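Local coordinates for nisin biosynthesis protein NisC (Lactococcus lactis subsp. lactis, PDB 2G0D), which carries out the cyclisation step in the biosynthesis of nisin, closing the thioether rings of the dehydrated precursor peptide at a zinc centre, at residues S80-A85 against R396-L401; H94-D99 against L105-N110. One frame throughout, in Å; residues are numbered along the deposited sequence.

Contact 1. Residues S80-A85 against R396-L401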
loop_
_atom_site.group_PDB
_atom_site.type_symbol
_atom_site.label_atom_id
_atom_site.label_comp_id
_atom_site.label_asym_id
_atom_site.label_seq_id
_atom_site.Cartn_x
_atom_site.Cartn_y
_atom_site.Cartn_z
ATOM N N SER A 80 5.466 -11.411 -2.613
ATOM C CA SER A 80 4.961 -10.222 -1.936
ATOM C C SER A 80 4.764 -9.002 -2.853
ATOM O O SER A 80 5.444 -8.857 -3.862
ATOM C CB SER A 80 5.871 -9.865 -0.756
ATOM O OG SER A 80 6.984 -9.105 -1.178
ATOM N N LEU A 81 3.824 -8.140 -2.488
ATOM C CA LEU A 81 3.572 -6.905 -3.256
ATOM C C LEU A 81 4.842 -6.040 -3.402
ATOM O O LEU A 81 5.186 -5.637 -4.507
ATOM C CB LEU A 81 2.429 -6.082 -2.638
ATOM C CG LEU A 81 2.022 -4.742 -3.307
ATOM C CD1 LEU A 81 1.509 -4.926 -4.747
ATOM C CD2 LEU A 81 0.953 -3.998 -2.498
ATOM N N TYR A 82 5.523 -5.751 -2.290
ATOM C CA TYR A 82 6.623 -4.782 -2.317
ATOM C C TYR A 82 8.005 -5.362 -2.568
ATOM O O TYR A 82 8.900 -4.619 -2.942
ATOM C CB TYR A 82 6.609 -3.858 -1.085
ATOM C CG TYR A 82 5.654 -2.689 -1.271
ATOM C CD1 TYR A 82 4.299 -2.838 -1.040
ATOM C CD2 TYR A 82 6.121 -1.437 -1.706
ATOM C CE1 TYR A 82 3.412 -1.776 -1.233
ATOM C CE2 TYR A 82 5.246 -0.374 -1.913
ATOM C CZ TYR A 82 3.907 -0.545 -1.659
ATOM O OH TYR A 82 3.049 0.499 -1.854
ATOM N N SER A 83 8.189 -6.663 -2.354
ATOM C CA SER A 83 9.497 -7.309 -2.624
ATOM C C SER A 83 9.426 -8.461 -3.614
ATOM O O SER A 83 10.462 -8.910 -4.084
ATOM C CB SER A 83 10.142 -7.839 -1.339
ATOM O OG SER A 83 10.304 -6.800 -0.419
ATOM N N GLY A 84 8.228 -8.962 -3.905
ATOM C CA GLY A 84 8.132 -10.209 -4.648
ATOM C C GLY A 84 7.385 -10.156 -5.961
ATOM O O GLY A 84 7.304 -9.106 -6.601
ATOM N N ALA A 85 6.832 -11.303 -6.352
ATOM C CA ALA A 85 6.161 -11.446 -7.648
ATOM C C ALA A 85 4.965 -10.528 -7.882
ATOM O O ALA A 85 4.760 -10.080 -9.014
ATOM C CB ALA A 85 5.769 -12.931 -7.906
ATOM N N ARG A 396 -1.463 2.708 -8.237
ATOM C CA ARG A 396 -2.237 3.075 -7.026
ATOM C C ARG A 396 -2.684 1.910 -6.155
ATOM O O ARG A 396 -2.885 2.075 -4.940
ATOM C CB ARG A 396 -3.468 3.926 -7.410
ATOM C CG ARG A 396 -3.135 5.389 -7.625
ATOM C CD ARG A 396 -4.311 6.185 -8.283
ATOM N NE ARG A 396 -3.924 7.596 -8.475
ATOM C CZ ARG A 396 -4.529 8.482 -9.269
ATOM N NH1 ARG A 396 -4.026 9.718 -9.328
ATOM N NH2 ARG A 396 -5.612 8.158 -10.009
ATOM N N GLN A 397 -2.839 0.737 -6.794
ATOM C CA GLN A 397 -3.184 -0.509 -6.117
ATOM C C GLN A 397 -2.207 -0.814 -5.001
ATOM O O GLN A 397 -2.594 -1.361 -3.969
ATOM C CB GLN A 397 -3.189 -1.681 -7.111
ATOM C CG GLN A 397 -4.085 -2.868 -6.712
ATOM C CD GLN A 397 -5.604 -2.556 -6.845
ATOM O OE1 GLN A 397 -6.479 -3.372 -6.465
ATOM N NE2 GLN A 397 -5.909 -1.396 -7.374
ATOM N N ALA A 398 -0.939 -0.489 -5.217
ATOM C CA ALA A 398 0.119 -0.786 -4.253
ATOM C C ALA A 398 -0.036 0.016 -2.949
ATOM O O ALA A 398 0.541 -0.342 -1.920
ATOM C CB ALA A 398 1.473 -0.500 -4.878
ATOM N N LEU A 399 -0.797 1.107 -3.020
ATOM C CA LEU A 399 -1.066 1.993 -1.879
ATOM C C LEU A 399 -2.462 1.805 -1.324
ATOM O O LEU A 399 -2.880 2.556 -0.451
ATOM C CB LEU A 399 -0.876 3.458 -2.303
ATOM C CG LEU A 399 0.543 3.920 -2.667
ATOM C CD1 LEU A 399 0.562 5.413 -3.067
ATOM C CD2 LEU A 399 1.488 3.701 -1.509
ATOM N N LEU A 400 -3.183 0.810 -1.843
ATOM C CA LEU A 400 -4.607 0.569 -1.514
ATOM C C LEU A 400 -5.453 1.785 -1.811
ATOM O O LEU A 400 -6.381 2.137 -1.053
ATOM C CB LEU A 400 -4.825 0.135 -0.041
ATOM C CG LEU A 400 -3.982 -0.996 0.573
ATOM C CD1 LEU A 400 -4.476 -1.305 2.009
ATOM C CD2 LEU A 400 -3.918 -2.279 -0.296
ATOM N N LEU A 401 -5.160 2.417 -2.935
ATOM C CA LEU A 401 -5.970 3.528 -3.422
ATOM C C LEU A 401 -6.733 2.956 -4.586
ATOM O O LEU A 401 -6.157 2.680 -5.642
ATOM C CB LEU A 401 -5.090 4.706 -3.833
ATOM C CG LEU A 401 -4.195 5.215 -2.709
ATOM C CD1 LEU A 401 -3.248 6.374 -3.183
ATOM C CD2 LEU A 401 -5.001 5.618 -1.427
#

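Contact 2. Residues H94-D99 against L105-N110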
loop_
_atom_site.group_PDB
_atom_site.type_symbol
_atom_site.label_atom_id
_atom_site.label_comp_id
_atom_site.label_asym_id
_atom_site.label_seq_id
_atom_site.Cartn_x
_atom_site.Cartn_y
_atom_site.Cartn_z
ATOM N N HIS A 94 -0.793 -3.604 -16.913
ATOM C CA HIS A 94 -1.434 -2.822 -18.011
ATOM C C HIS A 94 -0.980 -3.212 -19.424
ATOM O O HIS A 94 -1.621 -2.854 -20.408
ATOM C CB HIS A 94 -1.150 -1.346 -17.827
ATOM C CG HIS A 94 0.303 -1.022 -17.905
ATOM N ND1 HIS A 94 1.175 -1.326 -16.886
ATOM C CD2 HIS A 94 1.040 -0.452 -18.886
ATOM C CE1 HIS A 94 2.391 -0.949 -17.230
ATOM N NE2 HIS A 94 2.339 -0.424 -18.443
ATOM N N LEU A 95 0.102 -3.974 -19.507
ATOM C CA LEU A 95 0.659 -4.404 -20.782
ATOM C C LEU A 95 0.176 -5.799 -21.216
ATOM O O LEU A 95 0.503 -6.247 -22.315
ATOM C CB LEU A 95 2.169 -4.384 -20.696
ATOM C CG LEU A 95 2.867 -3.014 -20.571
ATOM C CD1 LEU A 95 4.339 -3.177 -20.185
ATOM C CD2 LEU A 95 2.751 -2.230 -21.873
ATOM N N ARG A 96 -0.599 -6.453 -20.341
ATOM C CA ARG A 96 -1.132 -7.799 -20.551
ATOM C C ARG A 96 -1.587 -8.095 -21.981
ATOM O O ARG A 96 -1.146 -9.081 -22.576
ATOM C CB ARG A 96 -2.256 -8.130 -19.549
ATOM C CG ARG A 96 -2.683 -9.615 -19.621
ATOM C CD ARG A 96 -3.516 -10.134 -18.434
ATOM N NE ARG A 96 -3.944 -11.518 -18.697
ATOM C CZ ARG A 96 -3.287 -12.624 -18.330
ATOM N NH1 ARG A 96 -2.152 -12.561 -17.626
ATOM N NH2 ARG A 96 -3.772 -13.821 -18.678
ATOM N N GLU A 97 -2.437 -7.236 -22.536
ATOM C CA GLU A 97 -3.033 -7.516 -23.842
ATOM C C GLU A 97 -2.256 -6.916 -25.016
ATOM O O GLU A 97 -2.698 -7.009 -26.160
ATOM C CB GLU A 97 -4.503 -7.072 -23.870
ATOM C CG GLU A 97 -5.350 -7.608 -22.696
ATOM C CD GLU A 97 -5.661 -9.101 -22.812
ATOM O OE1 GLU A 97 -5.455 -9.674 -23.903
ATOM O OE2 GLU A 97 -6.116 -9.705 -21.811
ATOM N N ASP A 98 -1.099 -6.318 -24.740
ATOM C CA ASP A 98 -0.344 -5.659 -25.800
ATOM C C ASP A 98 0.479 -6.653 -26.616
ATOM O O ASP A 98 0.614 -6.502 -27.827
ATOM C CB ASP A 98 0.537 -4.531 -25.243
ATOM C CG ASP A 98 -0.288 -3.350 -24.685
ATOM O OD1 ASP A 98 -1.525 -3.316 -24.871
ATOM O OD2 ASP A 98 0.297 -2.442 -24.065
ATOM N N ASP A 99 1.035 -7.661 -25.944
ATOM C CA ASP A 99 1.860 -8.671 -26.598
ATOM C C ASP A 99 1.858 -9.954 -25.780
ATOM O O ASP A 99 1.779 -9.918 -24.545
ATOM C CB ASP A 99 3.299 -8.175 -26.774
ATOM C CG ASP A 99 4.137 -9.102 -27.654
ATOM O OD1 ASP A 99 4.655 -10.124 -27.154
ATOM O OD2 ASP A 99 4.277 -8.805 -28.859
ATOM N N LEU A 105 4.556 -13.753 -19.246
ATOM C CA LEU A 105 5.213 -13.398 -17.992
ATOM C C LEU A 105 4.222 -13.263 -16.833
ATOM O O LEU A 105 4.470 -13.776 -15.747
ATOM C CB LEU A 105 6.037 -12.114 -18.157
ATOM C CG LEU A 105 6.861 -11.625 -16.951
ATOM C CD1 LEU A 105 7.782 -12.756 -16.374
ATOM C CD2 LEU A 105 7.677 -10.391 -17.314
ATOM N N LEU A 106 3.105 -12.575 -17.057
ATOM C CA LEU A 106 2.098 -12.371 -15.998
ATOM C C LEU A 106 1.496 -13.708 -15.506
ATOM O O LEU A 106 1.332 -13.901 -14.306
ATOM C CB LEU A 106 0.998 -11.403 -16.463
ATOM C CG LEU A 106 1.405 -9.911 -16.493
ATOM C CD1 LEU A 106 0.494 -9.057 -17.387
ATOM C CD2 LEU A 106 1.406 -9.347 -15.064
ATOM N N ASP A 107 1.196 -14.618 -16.439
ATOM C CA ASP A 107 0.692 -15.961 -16.111
ATOM C C ASP A 107 1.642 -16.757 -15.217
ATOM O O ASP A 107 1.207 -17.372 -14.247
ATOM C CB ASP A 107 0.374 -16.760 -17.389
ATOM C CG ASP A 107 -0.869 -16.255 -18.102
ATOM O OD1 ASP A 107 -1.654 -15.484 -17.491
ATOM O OD2 ASP A 107 -1.064 -16.616 -19.279
ATOM N N SER A 108 2.933 -16.727 -15.550
ATOM C CA SER A 108 3.982 -17.327 -14.720
ATOM C C SER A 108 4.004 -16.731 -13.332
ATOM O O SER A 108 4.047 -17.450 -12.329
ATOM C CB SER A 108 5.355 -17.112 -15.344
ATOM O OG SER A 108 5.360 -17.626 -16.648
ATOM N N LEU A 109 4.002 -15.410 -13.283
ATOM C CA LEU A 109 3.987 -14.702 -12.000
ATOM C C LEU A 109 2.779 -15.106 -11.170
ATOM O O LEU A 109 2.919 -15.411 -10.003
ATOM C CB LEU A 109 4.066 -13.183 -12.207
ATOM C CG LEU A 109 5.408 -12.678 -12.738
ATOM C CD1 LEU A 109 5.279 -11.284 -13.296
ATOM C CD2 LEU A 109 6.498 -12.756 -11.668
ATOM N N ASN A 110 1.603 -15.130 -11.788
ATOM C CA ASN A 110 0.346 -15.495 -11.108
ATOM C C ASN A 110 0.328 -16.917 -10.536
ATOM O O ASN A 110 -0.100 -17.144 -9.399
ATOM C CB ASN A 110 -0.838 -15.291 -12.058
ATOM C CG ASN A 110 -1.081 -13.818 -12.399
ATOM O OD1 ASN A 110 -0.580 -12.925 -11.720
ATOM N ND2 ASN A 110 -1.866 -13.568 -13.454
#

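Contact 1. Residues S80-A85 against R396-L401
Tyr82 and Ala398 join two loops near the middle of the alpha toroid, about 6 Å from the centre of the chain to the centre of the contact. From CB, the Tyr82 side chain runs across to the 3-10 segment that includes 396-399. The CD1 edge of its ring first passes Leu81, whose CG lies 3.7 Å from Tyr82 CD1. Leu81 CG is anti to its backbone N (chi1 180°), which carries CD2 forward to within 3.7 Å of Ala398 O. Further along the Tyr82 ring, CE1 has that same oxygen near the ring plane, and CZ packs 4.0 Å from Ala398 CB. At the tip, OH donates to Ala398 O over 2.6 Å. The donor stands well above the carbonyl plane, 67° out of it, with a C=O...OH angle of 112°, so the bond does not lie on a lone pair. Leu399 O is held by Trp277 NE1, next in sequence to the zinc ligand Cys278, and the Leu399 side chain is about 9 Å from the zinc ion. Apolar carbons also touch the hydroxyl: Ala398 CB and Leu399 CD2 each lie 3.6 Å from Tyr82 OH.

Contact 2. Residues H94-D99 against L105-N110
The guanidinium of Arg96 meets Asp107 OD1 and Leu106 CB at its edge, both near its plane, with the oxygen only 1° out of it. Both terminal nitrogens grip the one carboxylate oxygen: Arg96 NH1 reaches Asp107 OD1 over 3.0 Å and Arg96 NH2 reaches it over 2.9 Å, each moderately bent. The planes of the two groups are 55° apart. The NH2 bond uses the syn lone pair of OD1, whereas NH1 meets that oxygen from above the carboxylate plane. This is a salt bridge forked onto a single atom, rather than a paired one using both oxygens. With chi1 at -172° the Arg96 chain leaves the backbone on the side away from N and stays extended from CG to NE, bringing the guanidinium across to helix 100-122. Alongside its aliphatic part, Leu106 CD1 packs 3.6 Å from Arg96 CB, and Leu106 CB lies 3.6 Å from Arg96 NH1. Asn110 OD1 ties the helix to Tyr146 of helix 140-147. Asp99 occupies the N-cap of helix 100-122, its OD1 bonded to Lys101 N. Leu106 rests on Ala89 and Ile92, and Leu109 on Ala85, so the packing order runs in opposite directions along the two helices. Turn, cap and packing order together mark an antiparallel helical hairpin, 85-92 followed by 100-122, in the alpha toroid.

In the fold
From the N terminus, the chain leaves helix 53-74 and enters the loop ahead of helix 85-92, where residues 80-85 form the first half of contact 1. Helix 85-92 then leads to the 94-99 turn, which contact 2 fastens to helix 100-122 across a gap of only five residues. Contact 1 closes much later, when 396-401 returns after helix 376-387, so its loop spans 310 residues and contact 2 is nested inside it. One contact therefore ties the late part of the chain to an early central loop, and the other secures a local turn, its contact centre about 21 Å from the centre of the chain. The two contact centres are about 16 Å apart, yet they meet directly where Ala85 CB packs 3.8 Å from Leu109 CD2.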